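Local coordinates for protein putative enoyl-CoA hydratase/isomerase (Acinetobacter baumannii, PDB 3FDU) that probably acts on acyl-CoA thioesters as an enoyl-CoA hydratase or isomerase of the crotonase superfamily, with its exact substrate not established, at residues Leu18-Pro23 with Asn27-Glu32; Val53-Arg56 with Asp61-Ala64; Val90-Ala95 with Ile111-Thr116. The protein carries 4 engineered substitutions. All coordinates share one frame; numbering follows the deposited sequence.

Interaction 1 of 3, residues Leu18-Pro23 with Asn27-Glu32; sequences LAINRP and NALYGE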
ATOM      1  N   LEU A  18      26.873  -0.301 -11.359  1.00 22.46           N
ATOM      2  CA  LEU A  18      27.190  -1.726 -11.257  1.00 21.94           C
ATOM      3  C   LEU A  18      26.388  -2.457 -12.327  1.00 21.13           C
ATOM      4  O   LEU A  18      25.155  -2.443 -12.332  1.00 19.91           O
ATOM      5  CB  LEU A  18      26.862  -2.284  -9.869  1.00 21.70           C
ATOM      6  CG  LEU A  18      27.764  -1.752  -8.726  1.00 23.64           C
ATOM      7  CD1 LEU A  18      27.313  -2.222  -7.367  1.00 21.67           C
ATOM      8  CD2 LEU A  18      29.195  -2.206  -8.993  1.00 24.65           C
ATOM      9  N   ALA A  19      27.076  -3.110 -13.248  1.00 20.13           N
ATOM     10  CA  ALA A  19      26.341  -3.731 -14.323  1.00 21.57           C
ATOM     11  C   ALA A  19      26.618  -5.217 -14.409  1.00 22.58           C
ATOM     12  O   ALA A  19      27.769  -5.641 -14.595  1.00 23.06           O
ATOM     13  CB  ALA A  19      26.654  -3.012 -15.673  1.00 22.11           C
ATOM     14  N   ILE A  20      25.549  -5.999 -14.264  1.00 22.50           N
ATOM     15  CA  ILE A  20      25.624  -7.452 -14.376  1.00 22.09           C
ATOM     16  C   ILE A  20      25.872  -7.808 -15.841  1.00 22.32           C
ATOM     17  O   ILE A  20      25.155  -7.354 -16.762  1.00 19.95           O
ATOM     18  CB  ILE A  20      24.339  -8.130 -13.804  1.00 21.85           C
ATOM     19  CG1 ILE A  20      24.100  -7.624 -12.334  1.00 22.45           C
ATOM     20  CG2 ILE A  20      24.477  -9.596 -13.786  1.00 19.82           C
ATOM     21  CD1 ILE A  20      22.747  -8.090 -11.704  1.00 23.07           C
ATOM     22  N   ASN A  21      26.876  -8.653 -16.052  1.00 23.14           N
ATOM     23  CA  ASN A  21      27.325  -8.937 -17.408  1.00 24.58           C
ATOM     24  C   ASN A  21      27.585 -10.438 -17.576  1.00 25.24           C
ATOM     25  O   ASN A  21      28.743 -10.892 -17.582  1.00 25.41           O
ATOM     26  CB  ASN A  21      28.620  -8.148 -17.649  1.00 26.83           C
ATOM     27  CG  ASN A  21      29.028  -8.120 -19.105  1.00 27.96           C
ATOM     28  OD1 ASN A  21      28.280  -8.520 -20.000  1.00 32.04           O
ATOM     29  ND2 ASN A  21      30.241  -7.657 -19.341  1.00 36.35           N
ATOM     30  N   ARG A  22      26.511 -11.204 -17.696  1.00 24.53           N
ATOM     31  CA  ARG A  22      26.639 -12.622 -17.957  1.00 26.02           C
ATOM     32  C   ARG A  22      25.645 -13.003 -19.030  1.00 26.01           C
ATOM     33  O   ARG A  22      24.702 -13.735 -18.757  1.00 26.27           O
ATOM     34  CB  ARG A  22      26.381 -13.432 -16.655  1.00 25.24           C
ATOM     35  CG  ARG A  22      26.870 -14.870 -16.740  1.00 25.86           C
ATOM     36  CD  ARG A  22      26.291 -15.660 -15.611  1.00 25.80           C
ATOM     37  NE  ARG A  22      26.593 -17.073 -15.730  1.00 24.86           N
ATOM     38  CZ  ARG A  22      25.884 -18.036 -15.173  1.00 24.04           C
ATOM     39  NH1 ARG A  22      24.782 -17.757 -14.461  1.00 20.98           N
ATOM     40  NH2 ARG A  22      26.256 -19.294 -15.371  1.00 23.91           N
ATOM     41  N   PRO A  23      25.832 -12.481 -20.251  1.00 27.67           N
ATOM     42  CA  PRO A  23      24.850 -12.670 -21.343  1.00 28.71           C
ATOM     43  C   PRO A  23      24.648 -14.115 -21.734  1.00 28.76           C
ATOM     44  O   PRO A  23      23.544 -14.490 -22.101  1.00 29.29           O
ATOM     45  CB  PRO A  23      25.474 -11.879 -22.534  1.00 29.49           C
ATOM     46  CG  PRO A  23      26.971 -11.799 -22.197  1.00 29.77           C
ATOM     47  CD  PRO A  23      26.978 -11.636 -20.676  1.00 26.81           C
ATOM     48  N   ASN A  27      22.127 -13.295 -17.573  1.00 19.71           N
ATOM     49  CA  ASN A  27      22.362 -12.692 -16.272  1.00 21.37           C
ATOM     50  C   ASN A  27      21.787 -13.515 -15.094  1.00 20.95           C
ATOM     51  O   ASN A  27      21.533 -12.975 -13.997  1.00 20.67           O
ATOM     52  CB  ASN A  27      21.825 -11.245 -16.271  1.00 18.48           C
ATOM     53  CG  ASN A  27      22.816 -10.266 -16.934  1.00 20.43           C
ATOM     54  OD1 ASN A  27      23.818 -10.706 -17.485  1.00 18.58           O
ATOM     55  ND2 ASN A  27      22.528  -8.943 -16.892  1.00 18.81           N
ATOM     56  N   ALA A  28      21.565 -14.803 -15.303  1.00 20.66           N
ATOM     57  CA  ALA A  28      21.255 -15.671 -14.128  1.00 21.09           C
ATOM     58  C   ALA A  28      22.359 -15.565 -13.089  1.00 21.34           C
ATOM     59  O   ALA A  28      23.546 -15.512 -13.439  1.00 22.00           O
ATOM     60  CB  ALA A  28      21.011 -17.191 -14.528  1.00 20.93           C
ATOM     61  N   LEU A  29      21.982 -15.553 -11.806  1.00 21.37           N
ATOM     62  CA  LEU A  29      22.980 -15.343 -10.741  1.00 22.51           C
ATOM     63  C   LEU A  29      23.342 -16.646 -10.032  1.00 22.33           C
ATOM     64  O   LEU A  29      22.477 -17.403  -9.693  1.00 21.60           O
ATOM     65  CB  LEU A  29      22.479 -14.332  -9.704  1.00 22.03           C
ATOM     66  CG  LEU A  29      22.077 -13.007 -10.365  1.00 20.04           C
ATOM     67  CD1 LEU A  29      21.386 -12.067  -9.377  1.00 22.71           C
ATOM     68  CD2 LEU A  29      23.314 -12.294 -11.004  1.00 21.88           C
ATOM     69  N   TYR A  30      24.639 -16.878  -9.834  1.00 24.22           N
ATOM     70  CA  TYR A  30      25.126 -18.023  -9.062  1.00 23.67           C
ATOM     71  C   TYR A  30      25.652 -17.558  -7.699  1.00 23.72           C
ATOM     72  O   TYR A  30      25.922 -16.372  -7.508  1.00 25.13           O
ATOM     73  CB  TYR A  30      26.193 -18.803  -9.870  1.00 24.22           C
ATOM     74  CG  TYR A  30      27.350 -17.955 -10.439  1.00 22.98           C
ATOM     75  CD1 TYR A  30      28.544 -17.830  -9.753  1.00 23.53           C
ATOM     76  CD2 TYR A  30      27.233 -17.315 -11.655  1.00 23.98           C
ATOM     77  CE1 TYR A  30      29.596 -17.075 -10.264  1.00 24.31           C
ATOM     78  CE2 TYR A  30      28.288 -16.541 -12.185  1.00 23.90           C
ATOM     79  CZ  TYR A  30      29.463 -16.453 -11.482  1.00 23.58           C
ATOM     80  OH  TYR A  30      30.507 -15.713 -11.980  1.00 27.13           O
ATOM     81  N   GLY A  31      25.834 -18.501  -6.776  1.00 24.64           N
ATOM     82  CA  GLY A  31      26.267 -18.242  -5.391  1.00 25.39           C
ATOM     83  C   GLY A  31      27.250 -17.102  -5.207  1.00 26.68           C
ATOM     84  O   GLY A  31      26.965 -16.082  -4.515  1.00 26.14           O
ATOM     85  N   GLU A  32      28.419 -17.259  -5.805  1.00 26.38           N
ATOM     86  CA  GLU A  32      29.492 -16.292  -5.606  1.00 27.48           C
ATOM     87  C   GLU A  32      29.240 -14.904  -6.248  1.00 25.99           C
ATOM     88  O   GLU A  32      29.707 -13.891  -5.759  1.00 24.66           O
ATOM     89  CB  GLU A  32      30.828 -16.892  -6.060  1.00 29.56           C
ATOM     90  CG  GLU A  32      31.516 -17.751  -4.934  1.00 36.49           C
ATOM     91  CD  GLU A  32      33.044 -17.674  -4.962  1.00 45.90           C
ATOM     92  OE1 GLU A  32      33.651 -18.245  -5.897  1.00 50.26           O
ATOM     93  OE2 GLU A  32      33.642 -17.030  -4.055  1.00 49.55           O
TER

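Interaction 2 of 3, residues Val53-Arg56 with Asp61-Ala64; sequences VVLR and DFTA. Engineered in segment 53-56: V53 (natural residue Ile).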
ATOM      1  N   VAL A  53      24.311   4.857  -6.171  1.00 18.78           N
ATOM      2  CA  VAL A  53      24.561   3.608  -6.857  1.00 19.56           C
ATOM      3  C   VAL A  53      23.460   3.291  -7.891  1.00 19.86           C
ATOM      4  O   VAL A  53      22.230   3.408  -7.612  1.00 19.51           O
ATOM      5  CB  VAL A  53      24.708   2.411  -5.854  1.00 18.94           C
ATOM      6  CG1 VAL A  53      25.022   1.088  -6.631  1.00 16.60           C
ATOM      7  CG2 VAL A  53      25.822   2.710  -4.819  1.00 20.72           C
ATOM      8  N   VAL A  54      23.884   2.865  -9.072  1.00 19.84           N
ATOM      9  CA  VAL A  54      22.935   2.386 -10.082  1.00 20.34           C
ATOM     10  C   VAL A  54      23.322   0.952 -10.310  1.00 19.98           C
ATOM     11  O   VAL A  54      24.494   0.668 -10.585  1.00 20.30           O
ATOM     12  CB  VAL A  54      23.065   3.127 -11.428  1.00 20.07           C
ATOM     13  CG1 VAL A  54      22.186   2.458 -12.521  1.00 23.65           C
ATOM     14  CG2 VAL A  54      22.654   4.638 -11.294  1.00 21.80           C
ATOM     15  N   LEU A  55      22.343   0.061 -10.225  1.00 20.03           N
ATOM     16  CA  LEU A  55      22.509  -1.371 -10.512  1.00 19.93           C
ATOM     17  C   LEU A  55      21.598  -1.730 -11.681  1.00 20.36           C
ATOM     18  O   LEU A  55      20.412  -1.408 -11.652  1.00 17.58           O
ATOM     19  CB  LEU A  55      22.069  -2.189  -9.282  1.00 21.07           C
ATOM     20  CG  LEU A  55      22.026  -3.720  -9.404  1.00 20.36           C
ATOM     21  CD1 LEU A  55      23.409  -4.251  -9.567  1.00 20.92           C
ATOM     22  CD2 LEU A  55      21.399  -4.296  -8.120  1.00 24.12           C
ATOM     23  N   ARG A  56      22.147  -2.402 -12.700  1.00 19.25           N
ATOM     24  CA  ARG A  56      21.362  -2.814 -13.836  1.00 19.79           C
ATOM     25  C   ARG A  56      22.076  -3.942 -14.536  1.00 20.24           C
ATOM     26  O   ARG A  56      23.162  -4.334 -14.129  1.00 21.63           O
ATOM     27  CB  ARG A  56      21.200  -1.658 -14.823  1.00 18.78           C
ATOM     28  CG  ARG A  56      22.542  -1.035 -15.241  1.00 22.23           C
ATOM     29  CD  ARG A  56      22.248   0.044 -16.280  1.00 23.56           C
ATOM     30  NE  ARG A  56      23.391   0.841 -16.688  1.00 28.89           N
ATOM     31  CZ  ARG A  56      24.285   0.463 -17.589  1.00 32.13           C
ATOM     32  NH1 ARG A  56      24.210  -0.749 -18.109  1.00 33.53           N
ATOM     33  NH2 ARG A  56      25.266   1.287 -17.944  1.00 32.23           N
ATOM     34  N   ASP A  61      19.045  -7.475 -20.738  1.00 20.10           N
ATOM     35  CA  ASP A  61      18.348  -8.159 -19.605  1.00 20.05           C
ATOM     36  C   ASP A  61      18.850  -7.695 -18.242  1.00 19.24           C
ATOM     37  O   ASP A  61      20.001  -7.308 -18.098  1.00 20.14           O
ATOM     38  CB  ASP A  61      18.553  -9.687 -19.680  1.00 20.65           C
ATOM     39  CG  ASP A  61      17.912 -10.278 -20.924  1.00 24.02           C
ATOM     40  OD1 ASP A  61      16.669 -10.275 -20.988  1.00 20.59           O
ATOM     41  OD2 ASP A  61      18.677 -10.724 -21.822  1.00 24.35           O
ATOM     42  N   PHE A  62      17.989  -7.739 -17.239  1.00 18.16           N
ATOM     43  CA  PHE A  62      18.438  -7.433 -15.893  1.00 17.64           C
ATOM     44  C   PHE A  62      18.958  -8.713 -15.210  1.00 17.73           C
ATOM     45  O   PHE A  62      20.159  -8.867 -14.946  1.00 19.81           O
ATOM     46  CB  PHE A  62      17.273  -6.838 -15.095  1.00 15.47           C
ATOM     47  CG  PHE A  62      17.640  -6.496 -13.668  1.00 17.61           C
ATOM     48  CD1 PHE A  62      18.875  -5.960 -13.380  1.00 17.24           C
ATOM     49  CD2 PHE A  62      16.722  -6.713 -12.611  1.00 16.36           C
ATOM     50  CE1 PHE A  62      19.217  -5.585 -12.055  1.00 21.98           C
ATOM     51  CE2 PHE A  62      17.077  -6.358 -11.252  1.00 18.52           C
ATOM     52  CZ  PHE A  62      18.326  -5.802 -11.002  1.00 20.75           C
ATOM     53  N   THR A  63      18.061  -9.650 -14.964  1.00 19.69           N
ATOM     54  CA  THR A  63      18.464 -10.997 -14.478  1.00 20.94           C
ATOM     55  C   THR A  63      17.395 -12.065 -14.668  1.00 20.82           C
ATOM     56  O   THR A  63      16.166 -11.872 -14.400  1.00 18.88           O
ATOM     57  CB  THR A  63      18.965 -10.994 -12.987  1.00 20.75           C
ATOM     58  OG1 THR A  63      19.268 -12.331 -12.570  1.00 24.09           O
ATOM     59  CG2 THR A  63      17.876 -10.491 -12.080  1.00 20.39           C
ATOM     60  N   ALA A  64      17.873 -13.205 -15.175  1.00 20.80           N
ATOM     61  CA  ALA A  64      17.019 -14.368 -15.384  1.00 21.88           C
ATOM     62  C   ALA A  64      16.715 -15.054 -14.042  1.00 21.77           C
ATOM     63  O   ALA A  64      16.012 -16.065 -13.986  1.00 20.89           O
ATOM     64  CB  ALA A  64      17.722 -15.382 -16.350  1.00 21.76           C
TER

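Interaction 3 of 3, residues Val90-Ala95 with Ile111-Thr116; sequences VLLKSA and IGIGVT. With SO4 (sulfate ion), chain G.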
ATOM      1  N   VAL A  90      22.128 -12.583   1.588  1.00 21.34           N
ATOM      2  CA  VAL A  90      23.258 -11.656   1.851  1.00 20.85           C
ATOM      3  C   VAL A  90      23.175 -10.417   0.911  1.00 20.40           C
ATOM      4  O   VAL A  90      23.278  -9.272   1.354  1.00 20.26           O
ATOM      5  CB  VAL A  90      24.659 -12.352   1.695  1.00 21.42           C
ATOM      6  CG1 VAL A  90      25.857 -11.289   1.788  1.00 20.85           C
ATOM      7  CG2 VAL A  90      24.854 -13.441   2.798  1.00 21.23           C
ATOM      8  N   LEU A  91      22.939 -10.656  -0.376  1.00 19.88           N
ATOM      9  CA  LEU A  91      22.737  -9.569  -1.358  1.00 19.17           C
ATOM     10  C   LEU A  91      21.526  -8.724  -0.964  1.00 19.23           C
ATOM     11  O   LEU A  91      21.620  -7.472  -0.928  1.00 18.42           O
ATOM     12  CB  LEU A  91      22.567 -10.131  -2.783  1.00 18.88           C
ATOM     13  CG  LEU A  91      22.131  -9.115  -3.863  1.00 18.94           C
ATOM     14  CD1 LEU A  91      23.106  -7.961  -3.874  1.00 18.21           C
ATOM     15  CD2 LEU A  91      22.080  -9.816  -5.260  1.00 17.22           C
ATOM     16  N   LEU A  92      20.389  -9.380  -0.700  1.00 18.61           N
ATOM     17  CA  LEU A  92      19.198  -8.615  -0.379  1.00 18.86           C
ATOM     18  C   LEU A  92      19.373  -7.746   0.854  1.00 19.38           C
ATOM     19  O   LEU A  92      18.905  -6.614   0.871  1.00 19.63           O
ATOM     20  CB  LEU A  92      17.955  -9.502  -0.244  1.00 19.57           C
ATOM     21  CG  LEU A  92      17.428 -10.116  -1.567  1.00 20.80           C
ATOM     22  CD1 LEU A  92      16.718 -11.488  -1.322  1.00 20.68           C
ATOM     23  CD2 LEU A  92      16.506  -9.155  -2.261  1.00 17.95           C
ATOM     24  N   LYS A  93      20.002  -8.281   1.921  1.00 20.01           N
ATOM     25  CA  LYS A  93      20.308  -7.425   3.083  1.00 19.77           C
ATOM     26  C   LYS A  93      21.327  -6.311   2.806  1.00 19.94           C
ATOM     27  O   LYS A  93      21.190  -5.189   3.336  1.00 18.95           O
ATOM     28  CB  LYS A  93      20.736  -8.274   4.318  1.00 20.24           C
ATOM     29  CG  LYS A  93      19.595  -9.187   4.830  1.00 21.58           C
ATOM     30  CD  LYS A  93      20.013 -10.080   6.036  1.00 25.25           C
ATOM     31  CE  LYS A  93      20.990 -11.160   5.590  1.00 23.20           C
ATOM     32  NZ  LYS A  93      21.322 -12.084   6.751  1.00 24.63           N
ATOM     33  N   SER A  94      22.386  -6.602   2.047  1.00 18.95           N
ATOM     34  CA  SER A  94      23.310  -5.554   1.674  1.00 20.17           C
ATOM     35  C   SER A  94      22.606  -4.392   0.952  1.00 19.66           C
ATOM     36  O   SER A  94      22.939  -3.245   1.140  1.00 20.21           O
ATOM     37  CB  SER A  94      24.401  -6.055   0.739  1.00 20.01           C
ATOM     38  OG  SER A  94      25.343  -6.838   1.486  1.00 27.72           O
ATOM     39  N   ALA A  95      21.723  -4.738   0.050  1.00 19.15           N
ATOM     40  CA  ALA A  95      20.953  -3.764  -0.657  1.00 19.84           C
ATOM     41  C   ALA A  95      20.032  -3.002   0.304  1.00 19.12           C
ATOM     42  O   ALA A  95      20.026  -1.782   0.288  1.00 18.74           O
ATOM     43  CB  ALA A  95      20.166  -4.436  -1.814  1.00 17.37           C
ATOM     44  N   ILE A 111      13.604 -11.781 -13.037  1.00 16.30           N
ATOM     45  CA  ILE A 111      12.892 -12.967 -12.472  1.00 17.66           C
ATOM     46  C   ILE A 111      13.377 -13.287 -11.075  1.00 17.72           C
ATOM     47  O   ILE A 111      14.570 -13.217 -10.835  1.00 18.44           O
ATOM     48  CB  ILE A 111      13.102 -14.214 -13.405  1.00 17.03           C
ATOM     49  CG1 ILE A 111      12.359 -13.944 -14.775  1.00 20.13           C
ATOM     50  CG2 ILE A 111      12.473 -15.485 -12.798  1.00 19.57           C
ATOM     51  CD1 ILE A 111      12.667 -15.023 -15.864  1.00 23.49           C
ATOM     52  N   GLY A 112      12.454 -13.540 -10.138  1.00 18.32           N
ATOM     53  CA  GLY A 112      12.795 -14.057  -8.798  1.00 19.08           C
ATOM     54  C   GLY A 112      13.449 -12.938  -8.008  1.00 21.14           C
ATOM     55  O   GLY A 112      12.812 -11.922  -7.695  1.00 19.81           O
ATOM     56  N   ILE A 113      14.735 -13.099  -7.702  1.00 21.76           N
ATOM     57  CA  ILE A 113      15.506 -11.993  -7.172  1.00 21.95           C
ATOM     58  C   ILE A 113      15.517 -10.718  -8.070  1.00 21.53           C
ATOM     59  O   ILE A 113      15.750  -9.627  -7.572  1.00 21.57           O
ATOM     60  CB  ILE A 113      16.965 -12.419  -6.919  1.00 23.29           C
ATOM     61  CG1 ILE A 113      17.681 -11.298  -6.154  1.00 26.93           C
ATOM     62  CG2 ILE A 113      17.690 -12.695  -8.242  1.00 21.12           C
ATOM     63  CD1 ILE A 113      18.370 -11.750  -4.920  1.00 28.25           C
ATOM     64  N   GLY A 114      15.287 -10.857  -9.381  1.00 20.59           N
ATOM     65  CA  GLY A 114      15.153  -9.688 -10.272  1.00 19.09           C
ATOM     66  C   GLY A 114      13.952  -8.822  -9.915  1.00 18.18           C
ATOM     67  O   GLY A 114      13.979  -7.602 -10.160  1.00 19.31           O
ATOM     68  N   VAL A 115      12.922  -9.414  -9.315  1.00 16.52           N
ATOM     69  CA  VAL A 115      11.815  -8.641  -8.748  1.00 17.68           C
ATOM     70  C   VAL A 115      12.055  -8.282  -7.252  1.00 17.28           C
ATOM     71  O   VAL A 115      11.776  -7.151  -6.847  1.00 18.12           O
ATOM     72  CB  VAL A 115      10.452  -9.387  -8.814  1.00 17.02           C
ATOM     73  CG1 VAL A 115       9.328  -8.608  -8.061  1.00 18.87           C
ATOM     74  CG2 VAL A 115       9.959  -9.540 -10.248  1.00 19.82           C
ATOM     75  N   THR A 116      12.492  -9.239  -6.417  1.00 16.27           N
ATOM     76  CA  THR A 116      12.572  -8.916  -4.961  1.00 18.59           C
ATOM     77  C   THR A 116      13.657  -7.873  -4.612  1.00 18.47           C
ATOM     78  O   THR A 116      13.507  -7.150  -3.635  1.00 19.59           O
ATOM     79  CB  THR A 116      12.752 -10.157  -4.113  1.00 18.57           C
ATOM     80  OG1 THR A 116      13.988 -10.778  -4.474  1.00 20.94           O
ATOM     81  CG2 THR A 116      11.575 -11.141  -4.314  1.00 20.53           C
TER
HETATM   82  S   SO4 G   3      23.468  -9.860   8.961  1.00 58.98           S
HETATM   83  O1  SO4 G   3      22.364  -9.293   9.752  1.00 61.17           O
HETATM   84  O2  SO4 G   3      24.236 -10.799   9.764  1.00 60.32           O
HETATM   85  O3  SO4 G   3      22.977 -10.505   7.744  1.00 58.86           O
HETATM   86  O4  SO4 G   3      24.310  -8.757   8.485  1.00 61.71           O

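Interaction 1 of 3, residues Leu18-Pro23 with Asn27-Glu32
The turn from strand 15-20 to helix 31-46, which opens a beta-alpha-beta unit, is fastened by N27 and R22. N27 grips the backbone of R22 twice: its N gives a hydrogen bond to R22 O (2.9 Å), and its OD1 accepts one from R22 N (2.7 Å). Asparagine suits this place because it tolerates the positive phi of 66° and its amide mimics a peptide. The other half of that amide, ND2, bonds weakly to I20 O (3.1 Å) and also to F62 O, so both ends are held. I20 lays CG2 against N27 CG (3.6 Å) and against L29 CD2 (4.0 Å), a small apolar patch beside the polar turn. R22, with CG anti to the backbone N (chi1 -164°) and the chain extended, runs past the turn until NH1 meets A28 O at 2.8 Å, the oxygen in the guanidinium plane though NH1 stands above the plane of that carbonyl; D67 also forms a salt bridge to NH1. Y30 turns its ring edge, through CD2, to a guanidinium face, the planes 77° apart, and its OH bonds to H6. The turn is the strand-to-helix link of the beta-alpha-beta unit formed by strand 15-20, helix 31-46 and strand 52-57.

Interaction 2 of 3, residues Val53-Arg56 with Asp61-Ala64
F62 sets its ring against strand residues L55 and R56 because its CG stands anti to the backbone N (chi1 179°), and L55, whose CG is also opposite its backbone N (chi1 174°), brings CG to the same ring. The ring arrives with its CD1-CE1 side. F62 CE1 lies 3.9 Å from R56 CA, an oblique approach to the main chain. Beside it, F62 CD1 is 4.0 Å from R56 C. L55 meets the ring at its edge, close to the ring plane, with CG 4.3 Å from F62 CE1. One face of the ring carries a methyl from the next residue, T63 CG2, 4.0 Å above the plane and offset toward the rim. No hydrogen bond joins the two segments, so the contact is van der Waals packing, for which a large flat phenylalanine and a branched leucine are well suited. R56 meets the ring through its backbone atoms CA and C; its side chain sets off away from the loop, and its charged end makes a cation-pi interaction with Y189. The ring packs near the C-terminal end of strand 52-57, with I104 and I117 also touching F62; strand 52-57 lies between strands 15-20 and 102-106 in the sheet, and the loop runs on toward helix 68-76.

Interaction 3 of 3, residues Val90-Ala95 with Ile111-Thr116
With no ring or other flat side chain at the contact, L91 and L92 of helix 87-97 meet I113 and T116 of the short helix 113-116 through branched chains; the peptide oxygen T116 O lies 3.9 Å from L92 CD2. I113 CD1 is the focus, 3.8 Å from L92 CG and 4.0 Å from L92 CD1, the two side chains running alongside in opposite senses; L91 comes in obliquely, its CD2 4.2 Å from the same I113 CD1. To get there I113 holds CG1 anti to its backbone N, while chi2 is 128°, close to eclipsed, which suggests some strain. L92 CD2 also packs on T116 OG1 (3.7 Å), at about a right angle; that buried hydroxyl has no polar partner in the model. Leucine and isoleucine suit a wholly buried seam, as every touching residue here is buried. On another side of helix 87-97, K93 points to a salt bridge with D226 and to a sulfate ion, probably from the crystallisation liquor, which R97 also binds. G112 caps the short helix: its O accepts from both V115 N and T116 N, and its positive phi suits a residue with no side chain. Glycine at 114 lets the backbone pass close to I111. In crotonase relatives a backbone N-H at the start of the equivalent helix forms part of the oxyanion hole; by similarity this helix start probably lies at that site.

Overall arrangement
Along the chain the three contacts follow in series, none crossing or enclosing another. Interaction 1 closes the short turn between strand 15-20 and helix 31-46; interaction 2 closes the loop that leaves strand 52-57, the next strand of the same sheet; interaction 3 bridges a longer excursion, from helix 87-97 through strands 102-106 and 109-111 to helix 113-116. They nevertheless touch in space. The strands of interactions 1 and 2 lie side by side, and T63 OG1 probably hydrogen-bonds to N27 O. T63 O in turn probably accepts from I111 N, while L29 CD1 packs on I113 CG2. Segment 61-64 thus ties the turn before helix 31-46 and inner strand 52-57 to helix 113-116.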